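Local coordinates for glycoprotein (Chandipura virus, PDB 5MDM) that probably attaches the virus to host receptors and, at the acidic pH of the endosome, changes conformation to drive fusion of viral and endosomal membranes, at residues R335-P346 with K349-I360. Numbering follows the deposited sequence.
Sequences RMWIDGPVLKEP and KRESPSGISSDI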
ATOM      1  N   ARG A 335       6.064 -26.901  -7.104  1.00 83.80           N
ATOM      2  CA  ARG A 335       5.641 -25.937  -6.103  1.00 78.44           C
ATOM      3  C   ARG A 335       5.284 -26.648  -4.807  1.00 83.69           C
ATOM      4  O   ARG A 335       4.517 -27.612  -4.799  1.00 81.52           O
ATOM      5  CB  ARG A 335       4.453 -25.120  -6.612  1.00 83.25           C
ATOM      6  CG  ARG A 335       3.831 -24.193  -5.586  1.00 66.07           C
ATOM      7  CD  ARG A 335       2.839 -23.253  -6.250  1.00 85.99           C
ATOM      8  NE  ARG A 335       3.494 -22.390  -7.232  1.00 91.20           N
ATOM      9  CZ  ARG A 335       3.013 -22.134  -8.444  1.00 81.95           C
ATOM     10  NH1 ARG A 335       1.868 -22.674  -8.832  1.00 70.60           N
ATOM     11  NH2 ARG A 335       3.678 -21.336  -9.268  1.00 83.59           N
ATOM     12  N   MET A 336       5.865 -26.177  -3.712  1.00 89.03           N
ATOM     13  CA  MET A 336       5.562 -26.711  -2.393  1.00 88.63           C
ATOM     14  C   MET A 336       5.237 -25.571  -1.446  1.00 94.26           C
ATOM     15  O   MET A 336       5.703 -24.448  -1.632  1.00 95.88           O
ATOM     16  CB  MET A 336       6.756 -27.484  -1.841  1.00 80.35           C
ATOM     17  CG  MET A 336       7.196 -28.639  -2.693  1.00 85.33           C
ATOM     18  SD  MET A 336       8.598 -29.478  -1.951  1.00100.61           S
ATOM     19  CE  MET A 336       8.850 -30.819  -3.115  1.00 91.38           C
ATOM     20  N   TRP A 337       4.440 -25.861  -0.427  1.00 89.31           N
ATOM     21  CA  TRP A 337       4.204 -24.893   0.634  1.00 87.74           C
ATOM     22  C   TRP A 337       4.918 -25.311   1.913  1.00 90.45           C
ATOM     23  O   TRP A 337       4.781 -26.445   2.371  1.00 91.17           O
ATOM     24  CB  TRP A 337       2.708 -24.702   0.874  1.00 86.16           C
ATOM     25  CG  TRP A 337       2.053 -23.966  -0.240  1.00 92.21           C
ATOM     26  CD1 TRP A 337       1.777 -22.629  -0.295  1.00 88.97           C
ATOM     27  CD2 TRP A 337       1.608 -24.519  -1.482  1.00 88.09           C
ATOM     28  NE1 TRP A 337       1.177 -22.318  -1.491  1.00 83.01           N
ATOM     29  CE2 TRP A 337       1.065 -23.462  -2.239  1.00 83.15           C
ATOM     30  CE3 TRP A 337       1.618 -25.804  -2.028  1.00 82.74           C
ATOM     31  CZ2 TRP A 337       0.534 -23.654  -3.510  1.00 81.34           C
ATOM     32  CZ3 TRP A 337       1.091 -25.991  -3.291  1.00 76.19           C
ATOM     33  CH2 TRP A 337       0.556 -24.924  -4.016  1.00 81.00           C
ATOM     34  N   ILE A 338       5.698 -24.394   2.472  1.00 85.93           N
ATOM     35  CA  ILE A 338       6.423 -24.668   3.704  1.00 87.74           C
ATOM     36  C   ILE A 338       5.885 -23.811   4.845  1.00 93.35           C
ATOM     37  O   ILE A 338       5.247 -22.783   4.608  1.00 81.07           O
ATOM     38  CB  ILE A 338       7.928 -24.436   3.538  1.00 81.35           C
ATOM     39  CG1 ILE A 338       8.199 -23.007   3.073  1.00 69.86           C
ATOM     40  CG2 ILE A 338       8.509 -25.443   2.560  1.00 82.92           C
ATOM     41  CD1 ILE A 338       9.662 -22.708   2.872  1.00 77.30           C
ATOM     42  N   ASP A 339       6.147 -24.239   6.079  1.00104.04           N
ATOM     43  CA  ASP A 339       5.557 -23.603   7.255  1.00108.30           C
ATOM     44  C   ASP A 339       6.222 -22.281   7.641  1.00106.19           C
ATOM     45  O   ASP A 339       5.635 -21.477   8.360  1.00107.94           O
ATOM     46  CB  ASP A 339       5.544 -24.565   8.447  1.00113.02           C
ATOM     47  CG  ASP A 339       4.661 -25.777   8.208  1.00125.66           C
ATOM     48  OD1 ASP A 339       4.603 -26.254   7.056  1.00135.85           O
ATOM     49  OD2 ASP A 339       4.021 -26.254   9.170  1.00126.08           O
ATOM     50  N   GLY A 340       7.440 -22.059   7.158  1.00101.40           N
ATOM     51  CA  GLY A 340       8.159 -20.828   7.442  1.00 95.50           C
ATOM     52  C   GLY A 340       9.556 -20.842   6.854  1.00 95.39           C
ATOM     53  O   GLY A 340      10.038 -21.892   6.434  1.00102.75           O
ATOM     54  N   PRO A 341      10.221 -19.675   6.823  1.00 96.01           N
ATOM     55  CA  PRO A 341      11.571 -19.556   6.254  1.00 96.13           C
ATOM     56  C   PRO A 341      12.573 -20.420   6.998  1.00107.98           C
ATOM     57  O   PRO A 341      13.579 -20.834   6.426  1.00112.75           O
ATOM     58  CB  PRO A 341      11.907 -18.071   6.432  1.00 91.42           C
ATOM     59  CG  PRO A 341      10.984 -17.588   7.493  1.00103.56           C
ATOM     60  CD  PRO A 341       9.729 -18.391   7.345  1.00102.55           C
ATOM     61  N   VAL A 342      12.291 -20.684   8.267  1.00116.71           N
ATOM     62  CA  VAL A 342      13.080 -21.622   9.052  1.00122.75           C
ATOM     63  C   VAL A 342      12.151 -22.700   9.612  1.00112.17           C
ATOM     64  O   VAL A 342      11.070 -22.391  10.110  1.00105.34           O
ATOM     65  CB  VAL A 342      13.860 -20.898  10.170  1.00133.94           C
ATOM     66  CG1 VAL A 342      13.022 -19.765  10.760  1.00132.77           C
ATOM     67  CG2 VAL A 342      14.326 -21.883  11.240  1.00139.46           C
ATOM     68  N   LEU A 343      12.566 -23.962   9.509  1.00108.47           N
ATOM     69  CA  LEU A 343      11.693 -25.089   9.834  1.00116.96           C
ATOM     70  C   LEU A 343      12.302 -26.032  10.863  1.00123.75           C
ATOM     71  O   LEU A 343      13.521 -26.102  11.002  1.00129.22           O
ATOM     72  CB  LEU A 343      11.382 -25.883   8.565  1.00117.72           C
ATOM     73  CG  LEU A 343      10.767 -25.122   7.392  1.00108.00           C
ATOM     74  CD1 LEU A 343      10.899 -25.936   6.109  1.00100.48           C
ATOM     75  CD2 LEU A 343       9.309 -24.792   7.679  1.00109.74           C
ATOM     76  N   LYS A 344      11.447 -26.771  11.570  1.00125.36           N
ATOM     77  CA  LYS A 344      11.908 -27.774  12.533  1.00126.65           C
ATOM     78  C   LYS A 344      12.318 -29.074  11.842  1.00132.23           C
ATOM     79  O   LYS A 344      13.383 -29.623  12.115  1.00133.14           O
ATOM     80  CB  LYS A 344      10.834 -28.064  13.585  1.00121.56           C
ATOM     81  CG  LYS A 344      10.570 -26.926  14.559  1.00119.62           C
ATOM     82  CD  LYS A 344      10.092 -27.460  15.906  1.00127.91           C
ATOM     83  CE  LYS A 344      11.185 -28.284  16.590  1.00132.22           C
ATOM     84  NZ  LYS A 344      10.699 -29.006  17.798  1.00131.16           N
ATOM     85  N   GLU A 345      11.458 -29.561  10.953  1.00141.58           N
ATOM     86  CA  GLU A 345      11.735 -30.762  10.172  1.00143.64           C
ATOM     87  C   GLU A 345      11.750 -30.408   8.681  1.00141.00           C
ATOM     88  O   GLU A 345      11.049 -29.485   8.256  1.00136.29           O
ATOM     89  CB  GLU A 345      10.687 -31.839  10.469  1.00143.95           C
ATOM     90  CG  GLU A 345      10.680 -32.306  11.917  1.00154.28           C
ATOM     91  CD  GLU A 345       9.691 -33.432  12.167  1.00175.09           C
ATOM     92  OE1 GLU A 345       9.713 -34.010  13.277  1.00184.15           O
ATOM     93  OE2 GLU A 345       8.893 -33.742  11.257  1.00181.07           O
ATOM     94  N   PRO A 346      12.543 -31.140   7.876  1.00139.07           N
ATOM     95  CA  PRO A 346      12.689 -30.789   6.458  1.00128.91           C
ATOM     96  C   PRO A 346      11.476 -31.228   5.639  1.00125.60           C
ATOM     97  O   PRO A 346      11.621 -31.970   4.665  1.00129.75           O
ATOM     98  CB  PRO A 346      13.922 -31.588   6.038  1.00125.86           C
ATOM     99  CG  PRO A 346      13.850 -32.812   6.880  1.00139.03           C
ATOM    100  CD  PRO A 346      13.260 -32.385   8.206  1.00143.07           C
ATOM    101  N   LYS A 349       4.343 -29.062   2.423  1.00 94.81           N
ATOM    102  CA  LYS A 349       3.083 -29.493   1.844  1.00 97.25           C
ATOM    103  C   LYS A 349       3.189 -29.440   0.321  1.00 98.85           C
ATOM    104  O   LYS A 349       3.487 -28.396  -0.257  1.00 98.87           O
ATOM    105  CB  LYS A 349       1.944 -28.626   2.375  1.00 99.64           C
ATOM    106  CG  LYS A 349       1.744 -28.773   3.876  1.00103.96           C
ATOM    107  CD  LYS A 349       0.888 -27.658   4.446  1.00111.95           C
ATOM    108  CE  LYS A 349       1.597 -26.315   4.350  1.00117.93           C
ATOM    109  NZ  LYS A 349       2.902 -26.324   5.059  1.00125.45           N
ATOM    110  N   ARG A 350       2.954 -30.577  -0.323  1.00103.31           N
ATOM    111  CA  ARG A 350       3.306 -30.737  -1.728  1.00101.24           C
ATOM    112  C   ARG A 350       2.157 -30.489  -2.709  1.00 98.82           C
ATOM    113  O   ARG A 350       2.399 -30.171  -3.873  1.00107.62           O
ATOM    114  CB  ARG A 350       3.913 -32.124  -1.957  1.00102.22           C
ATOM    115  CG  ARG A 350       4.752 -32.244  -3.218  1.00108.42           C
ATOM    116  CD  ARG A 350       5.395 -33.615  -3.292  1.00119.64           C
ATOM    117  NE  ARG A 350       6.230 -33.887  -2.124  1.00114.69           N
ATOM    118  CZ  ARG A 350       7.545 -34.072  -2.173  1.00111.44           C
ATOM    119  NH1 ARG A 350       8.182 -34.024  -3.336  1.00113.39           N
ATOM    120  NH2 ARG A 350       8.223 -34.308  -1.061  1.00111.64           N
ATOM    121  N   GLU A 351       0.918 -30.628  -2.248  1.00 96.71           N
ATOM    122  CA  GLU A 351      -0.237 -30.486  -3.135  1.00106.38           C
ATOM    123  C   GLU A 351      -0.997 -29.160  -2.977  1.00 97.97           C
ATOM    124  O   GLU A 351      -1.454 -28.573  -3.961  1.00 98.44           O
ATOM    125  CB  GLU A 351      -1.184 -31.680  -2.980  1.00126.12           C
ATOM    126  CG  GLU A 351      -1.446 -32.083  -1.539  1.00149.23           C
ATOM    127  CD  GLU A 351      -2.521 -33.155  -1.413  1.00171.74           C
ATOM    128  OE1 GLU A 351      -3.166 -33.482  -2.434  1.00175.51           O
ATOM    129  OE2 GLU A 351      -2.720 -33.669  -0.290  1.00178.81           O
ATOM    130  N   SER A 352      -1.129 -28.690  -1.743  1.00 93.13           N
ATOM    131  CA  SER A 352      -1.807 -27.426  -1.473  1.00 95.68           C
ATOM    132  C   SER A 352      -1.328 -26.868  -0.135  1.00104.88           C
ATOM    133  O   SER A 352      -0.738 -27.601   0.662  1.00109.68           O
ATOM    134  CB  SER A 352      -3.326 -27.629  -1.462  1.00101.37           C
ATOM    135  OG  SER A 352      -3.746 -28.317  -0.298  1.00111.16           O
ATOM    136  N   PRO A 353      -1.567 -25.567   0.122  1.00100.58           N
ATOM    137  CA  PRO A 353      -1.144 -24.962   1.391  1.00100.77           C
ATOM    138  C   PRO A 353      -1.823 -25.595   2.600  1.00112.06           C
ATOM    139  O   PRO A 353      -1.376 -25.402   3.728  1.00123.87           O
ATOM    140  CB  PRO A 353      -1.601 -23.509   1.257  1.00 89.72           C
ATOM    141  CG  PRO A 353      -1.659 -23.268  -0.192  1.00 93.75           C
ATOM    142  CD  PRO A 353      -2.101 -24.557  -0.808  1.00 97.19           C
ATOM    143  N   SER A 354      -2.900 -26.332   2.360  1.00112.66           N
ATOM    144  CA  SER A 354      -3.606 -27.027   3.422  1.00115.75           C
ATOM    145  C   SER A 354      -3.478 -28.529   3.225  1.00126.57           C
ATOM    146  O   SER A 354      -4.290 -29.304   3.729  1.00130.90           O
ATOM    147  CB  SER A 354      -5.080 -26.617   3.438  1.00115.91           C
ATOM    148  OG  SER A 354      -5.645 -26.689   2.139  1.00116.16           O
ATOM    149  N   GLY A 355      -2.450 -28.932   2.484  1.00133.37           N
ATOM    150  CA  GLY A 355      -2.219 -30.336   2.197  1.00141.26           C
ATOM    151  C   GLY A 355      -1.427 -31.026   3.290  1.00143.36           C
ATOM    152  O   GLY A 355      -1.193 -30.452   4.355  1.00138.35           O
ATOM    153  N   ILE A 356      -1.014 -32.261   3.027  1.00146.37           N
ATOM    154  CA  ILE A 356      -0.246 -33.028   4.005  1.00138.33           C
ATOM    155  C   ILE A 356       1.253 -32.772   3.868  1.00128.32           C
ATOM    156  O   ILE A 356       1.787 -32.675   2.758  1.00119.49           O
ATOM    157  CB  ILE A 356      -0.549 -34.543   3.921  1.00134.89           C
ATOM    158  CG1 ILE A 356      -0.263 -35.078   2.517  1.00132.67           C
ATOM    159  CG2 ILE A 356      -1.997 -34.815   4.307  1.00139.95           C
ATOM    160  CD1 ILE A 356      -0.559 -36.554   2.349  1.00138.23           C
ATOM    161  N   SER A 357       1.924 -32.644   5.006  1.00127.26           N
ATOM    162  CA  SER A 357       3.357 -32.386   5.018  1.00129.95           C
ATOM    163  C   SER A 357       4.143 -33.668   4.792  1.00130.92           C
ATOM    164  O   SER A 357       3.894 -34.684   5.439  1.00130.73           O
ATOM    165  CB  SER A 357       3.783 -31.722   6.328  1.00131.21           C
ATOM    166  OG  SER A 357       3.305 -30.388   6.400  1.00130.89           O
ATOM    167  N   SER A 358       5.090 -33.609   3.864  1.00129.59           N
ATOM    168  CA  SER A 358       5.903 -34.765   3.515  1.00126.07           C
ATOM    169  C   SER A 358       7.377 -34.394   3.519  1.00116.28           C
ATOM    170  O   SER A 358       7.725 -33.218   3.463  1.00115.48           O
ATOM    171  CB  SER A 358       5.492 -35.313   2.142  1.00134.28           C
ATOM    172  OG  SER A 358       5.259 -34.263   1.211  1.00132.90           O
ATOM    173  N   ASP A 359       8.243 -35.398   3.598  1.00123.17           N
ATOM    174  CA  ASP A 359       9.677 -35.173   3.487  1.00129.21           C
ATOM    175  C   ASP A 359       9.984 -34.660   2.090  1.00124.41           C
ATOM    176  O   ASP A 359       9.607 -35.285   1.099  1.00126.15           O
ATOM    177  CB  ASP A 359      10.453 -36.467   3.747  1.00145.80           C
ATOM    178  CG  ASP A 359      10.739 -36.695   5.222  1.00148.97           C
ATOM    179  OD1 ASP A 359      10.717 -35.712   5.996  1.00146.49           O
ATOM    180  OD2 ASP A 359      11.002 -37.857   5.601  1.00150.56           O
ATOM    181  N   ILE A 360      10.664 -33.521   2.013  1.00123.09           N
ATOM    182  CA  ILE A 360      10.940 -32.895   0.724  1.00120.41           C
ATOM    183  C   ILE A 360      12.401 -33.039   0.311  1.00122.61           C
ATOM    184  O   ILE A 360      12.715 -33.057  -0.879  1.00126.29           O
ATOM    185  CB  ILE A 360      10.525 -31.413   0.717  1.00116.01           C
ATOM    186  CG1 ILE A 360      11.410 -30.593   1.657  1.00116.84           C
ATOM    187  CG2 ILE A 360       9.069 -31.277   1.118  1.00109.41           C
ATOM    188  CD1 ILE A 360      11.013 -29.132   1.745  1.00113.37           C
TER
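W337 and K349 form a single antiparallel, hydrogen-bonded bridge: W337 N donates to K349 O at 2.7 Å, nearly straight (171°), and K349 N returns a bond to W337 O. P353 lies over one face of the W337 indole in a CH-pi contact, its CG 3.3 Å from the centroid of the five-membered ring. R335 CG, from the same strand, lies over the rim of the opposite face, while K349 O sits in plane at the indole edge. K349 turns twice near its end (chi3 -67°, chi4 -58°), which brings NZ back beside W337 O in a weak bond and into a salt bridge with D339 OD1 (2.6 Å). The straight chain of M336 takes CE above one face of the R350 guanidinium, and its SD packs against I360 CG2 at 3.6 Å. Farther along, I360 N binds P346 O (3.2 Å). A type I turn from S352 to G355, closed by G355 N to S352 O, carries P353 to the indole. Outside the pair, D397 accepts from W337 NE1 and the E8 carbonyl from R350 NH1. Within the rhabdovirus glycoprotein central domain, the contact lays the loop of the 347-349/357-359 hairpin against the end of strand 325-338, which also pairs antiparallel with strand 2-7, through M336 with I4 and I338 with L2.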